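Local coordinates for protein tRNA dimethylallyltransferase (Bacillus halodurans, PDB 3EXA) that probably catalyses the transfer of a dimethylallyl group from dimethylallyl diphosphate onto an adenine beside the anticodon of tRNAs that read codons beginning with uridine, at residues R26-V31 with R91-F96; K2-A7 with P189-M194; D76-A81 with V105-H110; S36-R41 with H61-K66. One frame throughout, in Å; residues are numbered along the deposited sequence.

Contact 1 of 4, residues R26-V31 with R91-F96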
# COMPACT_ATOMS: atom_id res chain seq x y z
N ARG A 26 37.43 27.63 -3.48
CA ARG A 26 37.22 29.03 -3.81
C ARG A 26 35.74 29.40 -3.84
O ARG A 26 35.38 30.52 -4.19
CB ARG A 26 37.87 29.34 -5.16
CG ARG A 26 37.47 28.37 -6.25
CD ARG A 26 38.66 28.02 -7.14
NE ARG A 26 38.99 29.02 -8.15
CZ ARG A 26 39.82 28.80 -9.17
NH1 ARG A 26 40.07 29.75 -10.06
NH2 ARG A 26 40.38 27.60 -9.29
N LEU A 27 34.87 28.47 -3.45
CA LEU A 27 33.44 28.73 -3.43
C LEU A 27 32.88 28.44 -2.05
O LEU A 27 31.67 28.33 -1.88
CB LEU A 27 32.75 27.85 -4.48
CG LEU A 27 31.93 28.54 -5.58
CD1 LEU A 27 32.73 29.65 -6.23
CD2 LEU A 27 31.52 27.51 -6.62
N ASN A 28 33.78 28.32 -1.07
CA ASN A 28 33.43 28.03 0.32
C ASN A 28 32.28 27.02 0.43
O ASN A 28 31.23 27.35 0.97
CB ASN A 28 33.04 29.34 1.05
CG ASN A 28 32.85 29.16 2.56
OD1 ASN A 28 33.69 28.56 3.24
ND2 ASN A 28 31.76 29.69 3.09
N GLY A 29 32.48 25.80 -0.06
CA GLY A 29 31.42 24.82 0.00
C GLY A 29 31.74 23.50 0.69
O GLY A 29 32.88 23.26 1.06
N GLU A 30 30.72 22.66 0.88
CA GLU A 30 30.92 21.35 1.50
C GLU A 30 30.46 20.30 0.50
O GLU A 30 29.59 20.58 -0.32
CB GLU A 30 30.11 21.24 2.79
CG GLU A 30 30.31 22.40 3.73
CD GLU A 30 29.85 22.08 5.13
OE1 GLU A 30 28.93 21.25 5.29
OE2 GLU A 30 30.41 22.66 6.08
N VAL A 31 31.03 19.10 0.55
CA VAL A 31 30.63 18.09 -0.42
C VAL A 31 29.72 17.00 0.12
O VAL A 31 29.98 16.42 1.17
CB VAL A 31 31.83 17.36 -1.07
CG1 VAL A 31 31.32 16.34 -2.08
CG2 VAL A 31 32.76 18.35 -1.74
N ARG A 91 25.25 27.22 7.59
CA ARG A 91 26.63 27.56 7.91
C ARG A 91 27.16 28.62 6.97
O ARG A 91 28.28 29.09 7.14
CB ARG A 91 27.54 26.33 7.82
CG ARG A 91 27.50 25.41 9.02
CD ARG A 91 28.53 24.29 8.88
NE ARG A 91 28.14 23.26 7.91
CZ ARG A 91 27.20 22.35 8.12
NH1 ARG A 91 26.52 22.34 9.26
NH2 ARG A 91 26.93 21.43 7.20
N GLY A 92 26.36 28.97 5.97
CA GLY A 92 26.77 29.98 5.00
C GLY A 92 27.72 29.41 3.96
O GLY A 92 28.51 30.14 3.36
N ARG A 93 27.62 28.10 3.73
CA ARG A 93 28.45 27.40 2.77
C ARG A 93 27.61 26.95 1.59
O ARG A 93 26.38 26.91 1.67
CB ARG A 93 29.06 26.16 3.42
CG ARG A 93 29.80 26.42 4.69
CD ARG A 93 31.20 26.87 4.40
NE ARG A 93 32.01 26.92 5.61
CZ ARG A 93 32.37 25.85 6.31
NH1 ARG A 93 31.98 24.64 5.93
NH2 ARG A 93 33.13 25.99 7.39
N LEU A 94 28.28 26.59 0.50
CA LEU A 94 27.60 26.12 -0.70
C LEU A 94 27.67 24.60 -0.80
O LEU A 94 28.76 24.02 -0.89
CB LEU A 94 28.24 26.76 -1.93
CG LEU A 94 27.73 26.26 -3.28
CD1 LEU A 94 26.24 26.54 -3.40
CD2 LEU A 94 28.49 26.96 -4.38
N PRO A 95 26.51 23.93 -0.80
CA PRO A 95 26.45 22.47 -0.89
C PRO A 95 26.76 21.92 -2.28
O PRO A 95 26.23 22.39 -3.29
CB PRO A 95 25.03 22.15 -0.45
CG PRO A 95 24.27 23.30 -1.01
CD PRO A 95 25.15 24.48 -0.63
N PHE A 96 27.63 20.91 -2.30
CA PHE A 96 28.08 20.25 -3.52
C PHE A 96 27.67 18.76 -3.54
O PHE A 96 28.04 18.00 -2.65
CB PHE A 96 29.62 20.34 -3.61
CG PHE A 96 30.14 21.60 -4.27
CD1 PHE A 96 30.47 21.60 -5.63
CD2 PHE A 96 30.31 22.77 -3.54
CE1 PHE A 96 30.97 22.75 -6.25
CE2 PHE A 96 30.81 23.93 -4.15
CZ PHE A 96 31.15 23.91 -5.51
O HOH W 1 32.74 29.89 6.09
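Gly29, Glu30 and Val31 pair with Leu94, Pro95 and Phe96 as adjacent parallel strands in the central sheet of a P-loop NTPase-like fold. Their short axes approach to 4.5 Å and are inclined at 25°. Leu94 N gives to Asn28 O, Glu30 N to Leu94 O and Phe96 N to Glu30 O, and Gly92 closes the preceding helix 74-90 with a Schellman motif. On the sheet face of Leu94 and Phe96, Gly29 has no side chain, and the Phe96 ring turns its edge to it, with CD2 4.2 Å from Gly29 CA. Leu27 lies alongside Leu94 and crosses Phe96 at about a right angle, bringing its CD2 within 3.8 Å of Phe96 CZ; helix 294-317 packs on Leu27 through Ile305. The Glu30 carboxylate, on the other face, is held by two arginines. Arg91 grips it side-on in planes 22° apart: NH2 meets OE1 of Glu30 on the syn side at 2.8 Å, while Arg91 NE reaches Glu30 OE2 from above the carboxylate plane at 3.0 Å. Arg93 NH1 forms a second salt bridge to Glu30 OE2, modelled at a short 2.5 Å. A bend in the Arg93 chain (chi2 -83°) sets CD against the Asn28 amide, 3.2 Å from ND2 of that asparagine. Water 1 then accepts from both Asn28 ND2 and Arg93 NE, the latter 3.1 Å from the water oxygen.

Contact 2 of 4, residues K2-A7 with P189-M194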
# COMPACT_ATOMS: atom_id res chain seq x y z
N LYS A 2 15.65 30.69 -3.49
CA LYS A 2 15.82 29.22 -3.36
C LYS A 2 17.20 28.84 -2.86
O LYS A 2 18.17 29.58 -3.07
CB LYS A 2 15.62 28.53 -4.72
CG LYS A 2 14.29 28.76 -5.41
CD LYS A 2 14.26 27.98 -6.72
CE LYS A 2 12.96 28.20 -7.48
NZ LYS A 2 12.80 29.62 -7.89
N GLU A 3 17.29 27.69 -2.20
CA GLU A 3 18.57 27.16 -1.72
C GLU A 3 19.39 26.80 -2.96
O GLU A 3 18.88 26.20 -3.91
CB GLU A 3 18.36 25.88 -0.90
CG GLU A 3 17.96 26.07 0.55
CD GLU A 3 17.70 24.75 1.26
OE1 GLU A 3 18.45 23.78 1.03
OE2 GLU A 3 16.74 24.68 2.06
N LYS A 4 20.68 27.16 -2.94
CA LYS A 4 21.60 26.90 -4.04
C LYS A 4 22.25 25.53 -3.91
O LYS A 4 22.63 25.11 -2.82
CB LYS A 4 22.70 27.96 -4.06
CG LYS A 4 22.22 29.36 -4.33
CD LYS A 4 23.38 30.34 -4.28
CE LYS A 4 22.90 31.77 -4.46
NZ LYS A 4 23.99 32.77 -4.25
N LEU A 5 22.38 24.83 -5.04
CA LEU A 5 22.99 23.50 -5.05
C LEU A 5 23.79 23.24 -6.31
O LEU A 5 23.26 23.31 -7.43
CB LEU A 5 21.90 22.44 -4.92
CG LEU A 5 22.32 20.99 -5.12
CD1 LEU A 5 23.49 20.63 -4.22
CD2 LEU A 5 21.12 20.12 -4.82
N VAL A 6 25.07 22.92 -6.15
CA VAL A 6 25.92 22.62 -7.29
C VAL A 6 26.06 21.11 -7.42
O VAL A 6 26.36 20.44 -6.43
CB VAL A 6 27.34 23.23 -7.14
CG1 VAL A 6 28.20 22.83 -8.34
CG2 VAL A 6 27.27 24.75 -7.02
N ALA A 7 25.84 20.57 -8.61
CA ALA A 7 25.99 19.13 -8.81
C ALA A 7 27.08 18.86 -9.84
O ALA A 7 27.13 19.50 -10.89
CB ALA A 7 24.68 18.51 -9.27
N PRO A 189 13.46 22.40 -6.92
CA PRO A 189 13.20 23.46 -5.95
C PRO A 189 14.47 24.25 -5.62
O PRO A 189 14.41 25.27 -4.95
CB PRO A 189 12.70 22.69 -4.74
CG PRO A 189 13.55 21.46 -4.78
CD PRO A 189 13.44 21.09 -6.26
N TYR A 190 15.63 23.76 -6.07
CA TYR A 190 16.89 24.45 -5.79
C TYR A 190 17.35 25.38 -6.92
O TYR A 190 16.85 25.32 -8.05
CB TYR A 190 18.03 23.45 -5.53
CG TYR A 190 17.84 22.49 -4.38
CD1 TYR A 190 17.41 21.19 -4.59
CD2 TYR A 190 18.10 22.90 -3.07
CE1 TYR A 190 17.23 20.32 -3.53
CE2 TYR A 190 17.92 22.03 -1.99
CZ TYR A 190 17.48 20.74 -2.23
OH TYR A 190 17.29 19.87 -1.18
N ASN A 191 18.30 26.26 -6.59
CA ASN A 191 18.92 27.15 -7.57
C ASN A 191 20.06 26.23 -7.94
O ASN A 191 21.17 26.32 -7.40
CB ASN A 191 19.47 28.42 -6.88
CG ASN A 191 20.26 29.30 -7.83
OD1 ASN A 191 20.67 28.87 -8.92
ND2 ASN A 191 20.50 30.54 -7.42
N LEU A 192 19.78 25.30 -8.85
CA LEU A 192 20.76 24.31 -9.25
C LEU A 192 21.56 24.61 -10.50
O LEU A 192 21.07 25.18 -11.48
CB LEU A 192 20.08 22.94 -9.39
CG LEU A 192 20.93 21.71 -9.74
CD1 LEU A 192 20.25 20.47 -9.24
CD2 LEU A 192 21.14 21.62 -11.25
N VAL A 193 22.83 24.22 -10.42
CA VAL A 193 23.80 24.33 -11.50
C VAL A 193 24.42 22.93 -11.55
O VAL A 193 25.04 22.46 -10.59
CB VAL A 193 24.89 25.38 -11.20
CG1 VAL A 193 25.95 25.37 -12.30
CG2 VAL A 193 24.27 26.77 -11.12
N MSE A 194 24.20 22.26 -12.67
CA MSE A 194 24.69 20.91 -12.86
C MSE A 194 25.73 20.89 -13.97
O MSE A 194 25.46 21.31 -15.09
CB MSE A 194 23.52 20.01 -13.23
CG MSE A 194 23.68 18.57 -12.80
SE MSE A 194 22.03 17.57 -12.95
CE MSE A 194 22.77 15.93 -13.65
O HOH W 2 18.83 31.56 -5.03
O HOH W 3 18.00 20.96 1.25
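Glu3 O receives the shortest bond of the ladder, from Asn191 N at 2.7 Å and nearly straight (170°). The parallel pairing continues with Leu5 N to Asn191 O, Val193 N to Leu5 O and Ala7 N to Val193 O, the last spanning 2.9 Å. Two waters add to the Glu3-Asn191 end: water 2 donates to Lys2 O and accepts from Asn191 ND2, while water 3 joins Glu3 OE1 to Tyr190 OH, 2.8 Å from the phenol oxygen. Tyr190 has CG anti to its carbonyl carbon (chi1 -60°), which places CG beside Glu3 and Leu5. Glu3 O meets the ring edge in plane. Leu5 CD2 lies over one face in a CH-pi contact, 4.1 Å from the Tyr190 centroid and displaced toward the rim. Farther along, Ala7 CB packs on CG of selenomethionine Met194 at 3.7 Å. Strand 4-9, which runs on into the predicted ATP-binding P-loop, is thereby flanked by strand 191-198, with strand 94-98 along its other edge. Helix 294-317 covers the sheet face of Val6, Asn191 and Val193, and helix 74-90 lies against Leu5 and Tyr190 through Ile85.

Contact 3 of 4, residues D76-A81 with V105-H110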
# COMPACT_ATOMS: atom_id res chain seq x y z
N ASP A 76 16.67 6.44 1.52
CA ASP A 76 17.54 6.67 2.67
C ASP A 76 18.46 7.83 2.32
O ASP A 76 18.67 8.74 3.12
CB ASP A 76 18.40 5.44 3.01
CG ASP A 76 17.57 4.21 3.41
OD1 ASP A 76 16.67 4.33 4.26
OD2 ASP A 76 17.86 3.11 2.87
N PHE A 77 19.03 7.81 1.11
CA PHE A 77 19.94 8.87 0.70
C PHE A 77 19.27 10.25 0.69
O PHE A 77 19.82 11.21 1.23
CB PHE A 77 20.51 8.58 -0.69
CG PHE A 77 21.32 9.71 -1.25
CD1 PHE A 77 20.88 10.40 -2.37
CD2 PHE A 77 22.51 10.11 -0.64
CE1 PHE A 77 21.60 11.48 -2.88
CE2 PHE A 77 23.23 11.19 -1.14
CZ PHE A 77 22.78 11.88 -2.26
N GLN A 78 18.09 10.33 0.09
CA GLN A 78 17.34 11.57 -0.00
C GLN A 78 17.00 12.17 1.37
O GLN A 78 17.11 13.38 1.57
CB GLN A 78 16.06 11.33 -0.82
CG GLN A 78 15.16 12.55 -0.99
CD GLN A 78 13.88 12.23 -1.76
OE1 GLN A 78 13.90 12.01 -2.97
NE2 GLN A 78 12.76 12.19 -1.04
N ASP A 79 16.58 11.33 2.32
CA ASP A 79 16.25 11.81 3.66
C ASP A 79 17.50 12.34 4.38
O ASP A 79 17.39 13.13 5.32
CB ASP A 79 15.60 10.71 4.52
CG ASP A 79 14.27 10.22 3.95
OD1 ASP A 79 13.61 10.98 3.21
OD2 ASP A 79 13.89 9.07 4.27
N LEU A 80 18.68 11.89 3.96
CA LEU A 80 19.92 12.36 4.59
C LEU A 80 20.52 13.56 3.86
O LEU A 80 21.09 14.44 4.49
CB LEU A 80 20.95 11.24 4.66
CG LEU A 80 20.70 10.11 5.67
CD1 LEU A 80 21.69 9.00 5.42
CD2 LEU A 80 20.82 10.64 7.09
N ALA A 81 20.38 13.60 2.54
CA ALA A 81 20.94 14.70 1.77
C ALA A 81 20.15 15.99 1.87
O ALA A 81 20.72 17.07 2.10
CB ALA A 81 21.07 14.30 0.31
N VAL A 105 21.03 11.16 -7.43
CA VAL A 105 21.12 12.59 -7.71
C VAL A 105 19.76 13.14 -8.14
O VAL A 105 19.36 14.20 -7.67
CB VAL A 105 22.17 12.91 -8.82
CG1 VAL A 105 23.54 12.41 -8.39
CG2 VAL A 105 21.77 12.28 -10.14
N ASN A 106 19.05 12.44 -9.02
CA ASN A 106 17.74 12.93 -9.46
C ASN A 106 16.73 12.98 -8.33
O ASN A 106 15.88 13.86 -8.31
CB ASN A 106 17.17 12.07 -10.58
CG ASN A 106 17.88 12.30 -11.88
OD1 ASN A 106 18.72 13.19 -11.99
ND2 ASN A 106 17.54 11.50 -12.88
N ALA A 107 16.83 12.04 -7.41
CA ALA A 107 15.90 12.01 -6.30
C ALA A 107 16.08 13.22 -5.39
O ALA A 107 15.12 13.70 -4.80
CB ALA A 107 16.07 10.73 -5.51
N VAL A 108 17.31 13.72 -5.30
CA VAL A 108 17.61 14.87 -4.46
C VAL A 108 17.30 16.20 -5.14
O VAL A 108 16.72 17.09 -4.54
CB VAL A 108 19.10 14.90 -4.07
CG1 VAL A 108 19.48 16.25 -3.50
CG2 VAL A 108 19.39 13.79 -3.08
N ILE A 109 17.69 16.31 -6.41
CA ILE A 109 17.46 17.55 -7.11
C ILE A 109 16.02 17.77 -7.51
O ILE A 109 15.65 18.86 -7.94
CB ILE A 109 18.33 17.65 -8.38
CG1 ILE A 109 17.90 16.61 -9.40
CG2 ILE A 109 19.78 17.47 -8.02
CD1 ILE A 109 18.59 16.79 -10.74
N HIS A 110 15.19 16.74 -7.37
CA HIS A 110 13.78 16.85 -7.73
C HIS A 110 12.86 16.65 -6.54
O HIS A 110 11.65 16.84 -6.65
CB HIS A 110 13.43 15.84 -8.83
CG HIS A 110 14.02 16.17 -10.16
ND1 HIS A 110 14.81 15.29 -10.87
CD2 HIS A 110 13.93 17.28 -10.93
CE1 HIS A 110 15.18 15.83 -12.01
NE2 HIS A 110 14.65 17.05 -12.08
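Phe77 and Val108 meet through their first torsions: CG of Phe77 is anti to its backbone N (chi1 173°), and in Val108 CG1 is anti to the backbone N (chi1 166°), which leaves CG2 anti to the carbonyl carbon. The methyl CG2 of Val108 comes obliquely at the ring, with the two side chains crossing at about a right angle. It is modelled 3.2 Å from Phe77 CE1, unusually short for two carbons, and 3.8 Å from Phe77 CD1. The same methyl also rests against Ala81 CB, at 3.8 Å. One helical turn beyond Phe77, this Ala81 CB lies over a face of the ring, 3.9 Å above its plane and offset toward the rim. The two helices follow each other through the alpha-beta-alpha architecture of the P-loop NTPase-like domain, linked by strand 94-98, and both pack on the sheet face that carries Leu5 and Leu192. Their short axes approach to 9.2 Å at an angle of 43°. Around the contact, Tyr104 meets the Phe77 ring, Leu62 and Phe72 also pack on Phe77, and Ile85 touches Val108. Gln78 runs out extended as far as CD toward helix 102-110. Its NE2 donates to Phe112 O, which holds the amide. The modelled OE1 of Gln78 then faces Ala107 O at 2.8 Å, two acceptors that make no hydrogen bond, and lies 3.6 Å from Ala107 CB.

Contact 4 of 4, residues S36-R41 with H61-K66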
# COMPACT_ATOMS: atom_id res chain seq x y z
N SER A 36 26.46 6.00 -3.65
CA SER A 36 25.89 5.06 -2.70
C SER A 36 26.85 4.03 -2.12
O SER A 36 26.62 3.53 -1.02
CB SER A 36 24.71 4.34 -3.35
OG SER A 36 25.14 3.63 -4.51
N MSE A 37 27.91 3.69 -2.84
CA MSE A 37 28.85 2.70 -2.33
C MSE A 37 29.81 3.28 -1.30
O MSE A 37 30.34 2.55 -0.47
CB MSE A 37 29.65 2.06 -3.47
CG MSE A 37 28.85 1.03 -4.25
SE MSE A 37 28.16 -0.41 -3.11
CE MSE A 37 26.26 0.05 -3.14
N GLN A 38 30.01 4.59 -1.35
CA GLN A 38 30.90 5.28 -0.43
C GLN A 38 30.37 5.25 1.00
O GLN A 38 31.10 5.58 1.93
CB GLN A 38 31.05 6.75 -0.82
CG GLN A 38 31.60 6.99 -2.21
CD GLN A 38 33.05 6.61 -2.33
OE1 GLN A 38 33.41 5.45 -2.15
NE2 GLN A 38 33.89 7.59 -2.63
N VAL A 39 29.11 4.87 1.18
CA VAL A 39 28.54 4.85 2.53
C VAL A 39 29.03 3.68 3.37
O VAL A 39 29.14 3.81 4.59
CB VAL A 39 26.97 4.80 2.52
CG1 VAL A 39 26.42 5.85 1.54
CG2 VAL A 39 26.47 3.40 2.18
N TYR A 40 29.35 2.57 2.72
CA TYR A 40 29.79 1.36 3.42
C TYR A 40 31.22 1.42 3.94
O TYR A 40 32.17 1.50 3.17
CB TYR A 40 29.63 0.15 2.51
CG TYR A 40 28.20 -0.12 2.11
CD1 TYR A 40 27.27 -0.60 3.04
CD2 TYR A 40 27.75 0.14 0.82
CE1 TYR A 40 25.94 -0.82 2.70
CE2 TYR A 40 26.43 -0.07 0.47
CZ TYR A 40 25.53 -0.55 1.41
OH TYR A 40 24.21 -0.75 1.06
N ARG A 41 31.37 1.37 5.25
CA ARG A 41 32.70 1.40 5.84
C ARG A 41 33.39 0.06 5.79
O ARG A 41 32.76 -0.99 5.90
CB ARG A 41 32.63 1.92 7.28
CG ARG A 41 31.32 1.67 7.95
CD ARG A 41 31.22 2.55 9.16
NE ARG A 41 29.84 2.66 9.59
CZ ARG A 41 29.42 3.41 10.60
NH1 ARG A 41 30.30 4.13 11.30
NH2 ARG A 41 28.14 3.45 10.91
N HIS A 61 30.34 14.63 3.42
CA HIS A 61 29.28 13.93 4.15
C HIS A 61 28.79 12.67 3.47
O HIS A 61 28.90 12.51 2.25
CB HIS A 61 28.09 14.87 4.35
CG HIS A 61 28.45 16.20 4.92
ND1 HIS A 61 29.08 17.18 4.18
CD2 HIS A 61 28.28 16.71 6.16
CE1 HIS A 61 29.29 18.23 4.95
NE2 HIS A 61 28.82 17.98 6.15
N LEU A 62 28.21 11.79 4.28
CA LEU A 62 27.64 10.54 3.81
C LEU A 62 28.69 9.51 3.41
O LEU A 62 28.48 8.69 2.51
CB LEU A 62 26.69 10.82 2.66
CG LEU A 62 25.22 11.10 3.05
CD1 LEU A 62 25.11 11.83 4.39
CD2 LEU A 62 24.60 11.91 1.94
N ILE A 63 29.83 9.57 4.08
CA ILE A 63 30.90 8.62 3.83
C ILE A 63 31.08 7.79 5.09
O ILE A 63 31.19 8.34 6.19
CB ILE A 63 32.22 9.32 3.53
CG1 ILE A 63 32.06 10.28 2.36
CG2 ILE A 63 33.28 8.28 3.20
CD1 ILE A 63 31.83 9.61 1.04
N ASP A 64 31.10 6.47 4.93
CA ASP A 64 31.29 5.60 6.07
C ASP A 64 30.20 5.76 7.12
O ASP A 64 30.49 5.97 8.29
CB ASP A 64 32.67 5.88 6.67
CG ASP A 64 33.78 5.41 5.78
OD1 ASP A 64 34.93 5.87 5.91
OD2 ASP A 64 33.52 4.54 4.92
N ILE A 65 28.94 5.63 6.70
CA ILE A 65 27.81 5.77 7.62
C ILE A 65 26.94 4.51 7.75
O ILE A 65 26.00 4.48 8.55
CB ILE A 65 26.89 6.90 7.17
CG1 ILE A 65 26.43 6.63 5.74
CG2 ILE A 65 27.60 8.24 7.27
CD1 ILE A 65 25.31 7.51 5.27
N LYS A 66 27.24 3.48 6.96
CA LYS A 66 26.47 2.24 6.99
C LYS A 66 27.35 0.99 6.93
O LYS A 66 28.26 0.90 6.12
CB LYS A 66 25.50 2.21 5.81
CG LYS A 66 24.27 3.08 5.98
CD LYS A 66 23.22 2.35 6.78
CE LYS A 66 21.95 3.16 6.89
NZ LYS A 66 20.92 2.37 7.60
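Val39 O accepts two backbone donors across the contact, Ile65 N at 2.8 Å in the carbonyl plane on a lone pair, and Lys66 N at 3.1 Å from above that plane. Just before it, Gln38 O takes Asp64 N on an in-plane lone pair, 3.1 Å away. Going the other way, Arg41 N donates to Lys66 O over a longer 3.3 Å, and Tyr40 CA adds a nearly straight C-H...O contact to the same oxygen. Asp64 does not pair with Arg41: its OD2 forms a salt bridge with Lys49, whose NZ also serves Tyr40 O, while Tyr40 OH is hydrogen-bonded to Glu70 O. The Arg41 guanidinium instead turns one face to Asp64 O, which stands 3.3 Å above its plane and toward the rim, and to Ile65 CA. Apolar contacts fill in: Ile65 CG1, in the crowded position between N and carbonyl carbon (chi1 56°), reaches Val39 CB at 3.7 Å, and Ile63 CD1 lies 3.5 Å from Gln38 CB. The result is two irregular loops joined by backbone bonds; the 36-41 loop begins in the region that probably contacts substrate tRNA, and the Gln38 side chain lies about 6 Å from that of Thr17, a probable substrate-binding residue.

Overall arrangement
Contacts 1 and 2 are pairings in one parallel sheet, separated by the pairing of strands 94-98 and 4-9, where Pro95 O lies 3.1 Å from Val6 N; their centres are 12 Å apart. Contact 3 lies against contact 2 on one sheet face, with Leu192 CD1 3.3 Å from Ile109 CG2. Contact 4 extends from the other side of contact 1, where His61 N lies 2.9 Å from Val31 O, and also touches contact 3 through Leu62 and Phe77. Strand 4-9 of contact 2 runs into the predicted nucleotide-binding loop, and the Val31 side chain of contact 1 is about 8 Å from that of Thr17. The 36-41 loop of contact 4 includes part of the probable tRNA-binding region; Phe77 lies about 8 Å, side chain to side chain, from Thr101, a probable tRNA-contact residue.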